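Local coordinates for protein inositol 2-dehydrogenase/D-chiro-inositol 3-dehydrogenase (Lactobacillus casei, PDB 4MIY) that oxidises myo-inositol and D-chiro-inositol to their keto derivatives, using NAD as the hydride acceptor, at residues T173-H176 with E177-E180; A232-Y236 with E237-E241; T284-Q287 with E288-E292. All blocks are in the same frame, centred on the assembly; numbering follows the deposited sequence.

How the contacts relate
The three contacts are local, each between residues a few positions apart, and all belong to the C-terminal alpha/beta part of the chain. Contact 1 is the core one. It is about two turns of helix 168-185, with buried carboxylates paired to arginines, and brings a histidine to the NAD. Contacts 2 and 3 are only partly buried. Contact 3 is also helical, on helix 279-294, but its side-chain bond runs from an uncharged amide to a carboxylate. Contact 2 is a loop running into strand 237-244, where a tyrosine-glutamate bond lies at subunit interfaces. Contacts 1 and 2 touch through Glu-180 and Leu-240. Contact 3 stands apart, its centre about 21 Å from that of contact 1.

Contact 1: residues T173-H176 with E177-E180; sequences TLIH and EIDE
Thr-173 and Glu-177 meet on one side of helix 168-185, where the carboxylate atom Glu-177 OE1 passes 3.4 Å from the carbonyl oxygen Thr-173 O. Both atoms are acceptors, so this is proximity and no bond. The carboxylate is held elsewhere, by His-155 and Arg-127, and the Thr-173 hydroxyl by Tyr-164. Leu-174 CG lies 4.1 Å from Ile-178 CD1, the two side chains crossing at about a right angle. Leu-174 CD1 packs 3.9 Å from Glu-177 CB. Ile-178 CG1 is anti to the carbonyl carbon (chi1 -78°), which swings CD1 back toward Leu-174. Ile-178 N bonds to Leu-174 O at 2.9 Å. Ile-175 CD1 lies 4.4 Å from Ile-178 CD1. The backbone oxygen Ile-175 O accepts the N-H of Asp-179. Glu-180 N donates to His-176 O at 3.0 Å, and a water donates to the same oxygen at 2.9 Å. That water also donates to Asp-179 OD2, so it bridges backbone and carboxylate. The His-176 imidazole has Ile-175 CG2 above one face, offset toward the rim. This is the i to i+4 bonding and packing of a buried alpha helix, which here lends His-176 to the NAD pocket. Arg-127 also pairs with Glu-180, and Arg-128 with Asp-179. Leu-174 packs on strand 223-229, while Ile-175 and Ile-178 lean on helix 304-323.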
loop_
_atom_site.group_PDB
_atom_site.type_symbol
_atom_site.label_atom_id
_atom_site.label_comp_id
_atom_site.label_asym_id
_atom_site.label_seq_id
_atom_site.Cartn_x
_atom_site.Cartn_y
_atom_site.Cartn_z
ATOM N N THR A 173 19.152 20.641 7.897
ATOM C CA THR A 173 18.218 19.548 7.843
ATOM C C THR A 173 16.827 19.938 8.363
ATOM O O THR A 173 15.928 20.082 7.600
ATOM C CB THR A 173 18.828 18.331 8.533
ATOM O OG1 THR A 173 20.058 18.000 7.892
ATOM C CG2 THR A 173 17.908 17.133 8.452
ATOM N N LEU A 174 16.687 20.182 9.650
ATOM C CA LEU A 174 15.397 20.558 10.196
ATOM C C LEU A 174 14.832 21.874 9.646
ATOM O O LEU A 174 13.682 22.124 9.724
ATOM C CB LEU A 174 15.454 20.597 11.737
ATOM C CG LEU A 174 14.161 20.826 12.506
ATOM C CD1 LEU A 174 13.150 19.688 12.343
ATOM C CD2 LEU A 174 14.467 21.030 13.977
ATOM N N ILE A 175 15.701 22.678 9.106
ATOM C CA ILE A 175 15.314 23.973 8.593
ATOM C C ILE A 175 14.170 23.868 7.594
ATOM O O ILE A 175 13.361 24.728 7.512
ATOM C CB ILE A 175 16.532 24.729 7.997
ATOM C CG1 ILE A 175 16.231 26.225 7.807
ATOM C CG2 ILE A 175 17.015 24.083 6.746
ATOM C CD1 ILE A 175 16.085 26.918 9.032
ATOM N N HIS A 176 14.132 22.770 6.868
ATOM C CA HIS A 176 13.100 22.512 5.902
ATOM C C HIS A 176 11.736 22.314 6.552
ATOM O O HIS A 176 10.774 22.858 6.120
ATOM C CB HIS A 176 13.486 21.335 5.007
ATOM C CG HIS A 176 14.629 21.646 4.112
ATOM N ND1 HIS A 176 14.511 22.497 3.047
ATOM C CD2 HIS A 176 15.920 21.266 4.146
ATOM C CE1 HIS A 176 15.674 22.608 2.445
ATOM N NE2 HIS A 176 16.542 21.853 3.080
ATOM N N GLU A 177 11.715 21.566 7.630
ATOM C CA GLU A 177 10.512 21.416 8.397
ATOM C C GLU A 177 10.151 22.717 9.104
ATOM O O GLU A 177 9.013 23.035 9.250
ATOM C CB GLU A 177 10.658 20.285 9.412
ATOM C CG GLU A 177 10.559 18.864 8.856
ATOM C CD GLU A 177 11.747 18.403 8.036
ATOM O OE1 GLU A 177 12.848 18.869 8.258
ATOM O OE2 GLU A 177 11.527 17.592 7.152
ATOM N N ILE A 178 11.158 23.452 9.538
ATOM C CA ILE A 178 10.926 24.725 10.185
ATOM C C ILE A 178 10.192 25.698 9.285
ATOM O O ILE A 178 9.259 26.302 9.704
ATOM C CB ILE A 178 12.215 25.333 10.702
ATOM C CG1 ILE A 178 12.628 24.639 12.001
ATOM C CG2 ILE A 178 12.029 26.789 10.950
ATOM C CD1 ILE A 178 14.060 24.880 12.362
ATOM N N ASP A 179 10.580 25.782 8.027
ATOM C CA ASP A 179 9.831 26.592 7.112
ATOM C C ASP A 179 8.467 26.008 6.754
ATOM O O ASP A 179 7.502 26.715 6.614
ATOM C CB ASP A 179 10.589 26.862 5.848
ATOM C CG ASP A 179 9.741 27.577 4.827
ATOM O OD1 ASP A 179 9.548 28.783 4.941
ATOM O OD2 ASP A 179 9.233 26.911 3.947
ATOM N N GLU A 180 8.412 24.703 6.633
ATOM C CA GLU A 180 7.236 24.007 6.119
ATOM C C GLU A 180 6.030 24.026 7.029
ATOM O O GLU A 180 4.953 24.225 6.591
ATOM C CB GLU A 180 7.626 22.546 5.861
ATOM C CG GLU A 180 6.622 21.702 5.192
ATOM C CD GLU A 180 7.115 20.287 5.026
ATOM O OE1 GLU A 180 8.058 20.074 4.304
ATOM O OE2 GLU A 180 6.517 19.415 5.639
HETATM O O HOH W 1 10.161 24.373 3.752
#

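Contact 2: residues A232-Y236 with E237-E241; sequences AQYGY and EVKLE
Tyr-234 and Glu-237 join the loop to the first residue of strand 237-244. From Glu-237 CB the chain runs outward with CG anti to the backbone N (chi1 -168°) and stays extended to the carboxylate. Glu-237 CD comes 3.6 Å from Tyr-234 OH. At the tip, Glu-237 OE1 accepts a hydrogen bond from Tyr-234 OH at 2.6 Å. Glu-237 OE1 lies at the edge of the tyrosine ring, near its plane, and 3.4 Å from Tyr-234 CE1. The hydroxyl arrives on the anti side of the carboxylate, 33° out of its plane, and ring and carboxylate planes are 78° apart. OE1 is shared: Arg-261 of the third subunit forms a salt bridge with it and also packs on Tyr-234. Next door, Tyr-236 and Val-238 lie side by side and point the same way. Val-238 CG2 is 3.7 Å from Tyr-236 OH and 3.9 Å from Tyr-236 CE2. Lys-239 pairs with Glu-248 and Glu-241 of the second subunit. The loop passes from strand 223-229 to strand 237-244, on the other side of strand 148-156, in the mixed sheet of the C-terminal domain, where subunits of this Gfo/Idh/MocA-type enzyme meet.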
loop_
_atom_site.group_PDB
_atom_site.type_symbol
_atom_site.label_atom_id
_atom_site.label_comp_id
_atom_site.label_asym_id
_atom_site.label_seq_id
_atom_site.Cartn_x
_atom_site.Cartn_y
_atom_site.Cartn_z
ATOM N N ALA A 232 20.694 7.201 9.146
ATOM C CA ALA A 232 19.722 6.145 9.125
ATOM C C ALA A 232 20.037 4.944 8.267
ATOM O O ALA A 232 19.396 3.960 8.390
ATOM C CB ALA A 232 18.384 6.724 8.705
ATOM N N GLN A 233 21.005 5.099 7.380
ATOM C CA GLN A 233 21.539 4.075 6.495
ATOM C C GLN A 233 20.657 3.655 5.297
ATOM O O GLN A 233 21.117 3.543 4.213
ATOM C CB GLN A 233 22.006 2.827 7.256
ATOM C CG GLN A 233 22.968 3.093 8.403
ATOM C CD GLN A 233 24.226 3.791 7.974
ATOM O OE1 GLN A 233 24.942 3.311 7.156
ATOM N NE2 GLN A 233 24.476 4.932 8.541
ATOM N N TYR A 234 19.377 3.453 5.542
ATOM C CA TYR A 234 18.549 2.755 4.583
ATOM C C TYR A 234 18.165 3.588 3.356
ATOM O O TYR A 234 17.925 3.061 2.336
ATOM C CB TYR A 234 17.284 2.170 5.241
ATOM C CG TYR A 234 16.155 3.136 5.498
ATOM C CD1 TYR A 234 15.251 3.434 4.524
ATOM C CD2 TYR A 234 15.999 3.732 6.708
ATOM C CE1 TYR A 234 14.240 4.300 4.745
ATOM C CE2 TYR A 234 14.987 4.610 6.935
ATOM C CZ TYR A 234 14.107 4.875 5.956
ATOM O OH TYR A 234 13.087 5.762 6.148
ATOM N N GLY A 235 18.088 4.890 3.524
ATOM C CA GLY A 235 17.565 5.758 2.511
ATOM C C GLY A 235 17.339 7.194 2.927
ATOM O O GLY A 235 17.565 7.548 4.042
ATOM N N TYR A 236 16.943 8.001 1.954
ATOM C CA TYR A 236 16.474 9.343 2.166
ATOM C C TYR A 236 14.956 9.358 2.090
ATOM O O TYR A 236 14.389 8.935 1.126
ATOM C CB TYR A 236 17.082 10.352 1.164
ATOM C CG TYR A 236 16.661 11.765 1.484
ATOM C CD1 TYR A 236 17.339 12.499 2.418
ATOM C CD2 TYR A 236 15.547 12.346 0.907
ATOM C CE1 TYR A 236 16.943 13.728 2.750
ATOM C CE2 TYR A 236 15.155 13.589 1.246
ATOM C CZ TYR A 236 15.831 14.274 2.180
ATOM O OH TYR A 236 15.427 15.525 2.539
ATOM N N GLU A 237 14.320 9.862 3.121
ATOM C CA GLU A 237 12.880 9.865 3.168
ATOM C C GLU A 237 12.321 11.036 3.955
ATOM O O GLU A 237 12.817 11.367 4.987
ATOM C CB GLU A 237 12.378 8.521 3.710
ATOM C CG GLU A 237 10.917 8.291 3.551
ATOM C CD GLU A 237 10.489 6.850 3.828
ATOM O OE1 GLU A 237 11.303 6.021 4.212
ATOM O OE2 GLU A 237 9.303 6.590 3.679
ATOM N N VAL A 238 11.278 11.640 3.408
ATOM C CA VAL A 238 10.503 12.667 4.064
ATOM C C VAL A 238 9.083 12.144 4.330
ATOM O O VAL A 238 8.416 11.729 3.441
ATOM C CB VAL A 238 10.506 13.958 3.201
ATOM C CG1 VAL A 238 9.546 14.978 3.694
ATOM C CG2 VAL A 238 11.906 14.552 3.117
ATOM N N LYS A 239 8.697 12.118 5.590
ATOM C CA LYS A 239 7.384 11.643 5.984
ATOM C C LYS A 239 6.618 12.758 6.670
ATOM O O LYS A 239 7.189 13.564 7.327
ATOM C CB LYS A 239 7.492 10.459 6.958
ATOM C CG LYS A 239 8.397 9.325 6.528
ATOM C CD LYS A 239 8.372 8.254 7.590
ATOM C CE LYS A 239 9.293 7.081 7.291
ATOM N NZ LYS A 239 9.039 5.957 8.170
ATOM N N LEU A 240 5.315 12.765 6.505
ATOM C CA LEU A 240 4.473 13.804 7.031
ATOM C C LEU A 240 3.075 13.279 7.268
ATOM O O LEU A 240 2.493 12.716 6.411
ATOM C CB LEU A 240 4.428 14.977 6.059
ATOM C CG LEU A 240 3.531 16.155 6.436
ATOM C CD1 LEU A 240 4.041 16.801 7.694
ATOM C CD2 LEU A 240 3.539 17.118 5.336
ATOM N N GLU A 241 2.591 13.457 8.474
ATOM C CA GLU A 241 1.284 13.026 8.889
ATOM C C GLU A 241 0.634 14.150 9.686
ATOM O O GLU A 241 1.215 14.664 10.585
ATOM C CB GLU A 241 1.419 11.779 9.761
ATOM C CG GLU A 241 0.170 11.236 10.290
ATOM C CD GLU A 241 0.396 10.105 11.288
ATOM O OE1 GLU A 241 1.508 9.924 11.737
ATOM O OE2 GLU A 241 -0.551 9.404 11.599
#

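Contact 3: residues T284-Q287 with E288-E292; sequences TEVQ and EFIDE. Unlike the reference sequence in segment 288-292: Glu-292 (reference Gln).
Residues 284-287 and 288-292 form consecutive turns of helix 279-294, tied by four i to i+4 backbone bonds. Glu-288 N bonds to Thr-284 O and Phe-289 N to Glu-285 O. Ile-290 N to Val-286 O, at 3.0 Å, is almost straight, with an N-H...O angle of 177°. Asp-291 N bonds to Gln-287 O. The Gln-287 side chain bends at chi2 (68°), which turns its amide along the helix toward Asp-291. Gln-287 NE2 donates to Asp-291 OD1 at 3.0 Å, reaching that oxygen from above the carboxylate plane. The bond is clearly bent, and OD1 is tilted out of the Gln-287 amide plane. Amide and carboxylate planes are 29° apart. NE2 also donates to the carbonyl of Thr-26, so the amide nitrogen has two acceptors. An alanine in place of Asp-291 would probably leave the Gln-287 amide with less to fix its rotation, its bond to Thr-26 remaining. On another side of the helix, Val-286 CG1 meets Ile-290 CG1 at 4.4 Å. Glu-288 bonds to Tyr-129, and Val-286 and Ile-290 pack on helix 12-24. Phe-289 stands edge-to-face with Phe-94 of strand 92-95 and touches strand 121-123, so the helix lies against the Rossmann domain.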
loop_
_atom_site.group_PDB
_atom_site.type_symbol
_atom_site.label_atom_id
_atom_site.label_comp_id
_atom_site.label_asym_id
_atom_site.label_seq_id
_atom_site.Cartn_x
_atom_site.Cartn_y
_atom_site.Cartn_z
ATOM N N THR A 284 10.266 23.575 -10.000
ATOM C CA THR A 284 9.055 24.359 -9.859
ATOM C C THR A 284 9.271 25.713 -9.187
ATOM O O THR A 284 8.752 26.709 -9.615
ATOM C CB THR A 284 7.971 23.555 -9.141
ATOM O OG1 THR A 284 7.678 22.395 -9.909
ATOM C CG2 THR A 284 6.718 24.355 -8.990
ATOM N N GLU A 285 10.080 25.703 -8.161
ATOM C CA GLU A 285 10.424 26.880 -7.415
ATOM C C GLU A 285 11.129 27.937 -8.248
ATOM O O GLU A 285 10.753 29.062 -8.253
ATOM C CB GLU A 285 11.280 26.425 -6.259
ATOM C CG GLU A 285 12.182 27.393 -5.685
ATOM C CD GLU A 285 13.166 26.799 -4.669
ATOM O OE1 GLU A 285 12.920 27.010 -3.513
ATOM O OE2 GLU A 285 14.159 26.202 -5.044
ATOM N N VAL A 286 12.125 27.531 -8.984
ATOM C CA VAL A 286 12.876 28.428 -9.807
ATOM C C VAL A 286 12.088 28.891 -11.028
ATOM O O VAL A 286 12.169 30.026 -11.413
ATOM C CB VAL A 286 14.212 27.801 -10.202
ATOM C CG1 VAL A 286 14.939 28.687 -11.129
ATOM C CG2 VAL A 286 15.019 27.560 -8.997
ATOM N N GLN A 287 11.272 28.025 -11.599
ATOM C CA GLN A 287 10.474 28.440 -12.714
ATOM C C GLN A 287 9.478 29.489 -12.301
ATOM O O GLN A 287 9.222 30.402 -13.037
ATOM C CB GLN A 287 9.740 27.273 -13.331
ATOM C CG GLN A 287 9.004 27.621 -14.607
ATOM C CD GLN A 287 9.925 27.945 -15.749
ATOM O OE1 GLN A 287 10.537 27.092 -16.324
ATOM N NE2 GLN A 287 9.989 29.200 -16.082
ATOM N N GLU A 288 8.915 29.360 -11.119
ATOM C CA GLU A 288 7.977 30.353 -10.642
ATOM C C GLU A 288 8.658 31.725 -10.423
ATOM O O GLU A 288 8.127 32.738 -10.792
ATOM C CB GLU A 288 7.315 29.907 -9.353
ATOM C CG GLU A 288 6.211 30.820 -8.887
ATOM C CD GLU A 288 5.721 30.476 -7.520
ATOM O OE1 GLU A 288 6.387 30.815 -6.564
ATOM O OE2 GLU A 288 4.688 29.849 -7.426
ATOM N N PHE A 289 9.844 31.726 -9.856
ATOM C CA PHE A 289 10.585 32.952 -9.650
ATOM C C PHE A 289 10.840 33.640 -10.997
ATOM O O PHE A 289 10.565 34.787 -11.161
ATOM C CB PHE A 289 11.887 32.660 -8.900
ATOM C CG PHE A 289 12.769 33.870 -8.713
ATOM C CD1 PHE A 289 12.510 34.788 -7.743
ATOM C CD2 PHE A 289 13.827 34.086 -9.528
ATOM C CE1 PHE A 289 13.305 35.902 -7.608
ATOM C CE2 PHE A 289 14.608 35.184 -9.368
ATOM C CZ PHE A 289 14.338 36.076 -8.427
ATOM N N ILE A 290 11.354 32.902 -11.949
ATOM C CA ILE A 290 11.593 33.437 -13.264
ATOM C C ILE A 290 10.316 33.994 -13.917
ATOM O O ILE A 290 10.340 35.058 -14.459
ATOM C CB ILE A 290 12.233 32.385 -14.178
ATOM C CG1 ILE A 290 13.651 32.027 -13.718
ATOM C CG2 ILE A 290 12.242 32.843 -15.632
ATOM C CD1 ILE A 290 14.579 33.196 -13.570
ATOM N N ASP A 291 9.218 33.267 -13.838
ATOM C CA ASP A 291 7.960 33.720 -14.377
ATOM C C ASP A 291 7.472 35.030 -13.760
ATOM O O ASP A 291 6.913 35.850 -14.418
ATOM C CB ASP A 291 6.876 32.670 -14.176
ATOM C CG ASP A 291 7.062 31.424 -15.021
ATOM O OD1 ASP A 291 7.896 31.358 -15.910
ATOM O OD2 ASP A 291 6.293 30.500 -14.806
ATOM N N GLU A 292 7.685 35.205 -12.477
ATOM C CA GLU A 292 7.343 36.448 -11.843
ATOM C C GLU A 292 8.210 37.593 -12.323
ATOM O O GLU A 292 7.723 38.644 -12.596
ATOM C CB GLU A 292 7.415 36.316 -10.315
ATOM C CG GLU A 292 6.342 35.457 -9.717
ATOM C CD GLU A 292 4.948 35.940 -10.011
ATOM O OE1 GLU A 292 4.225 35.226 -10.683
ATOM O OE2 GLU A 292 4.576 37.007 -9.545
#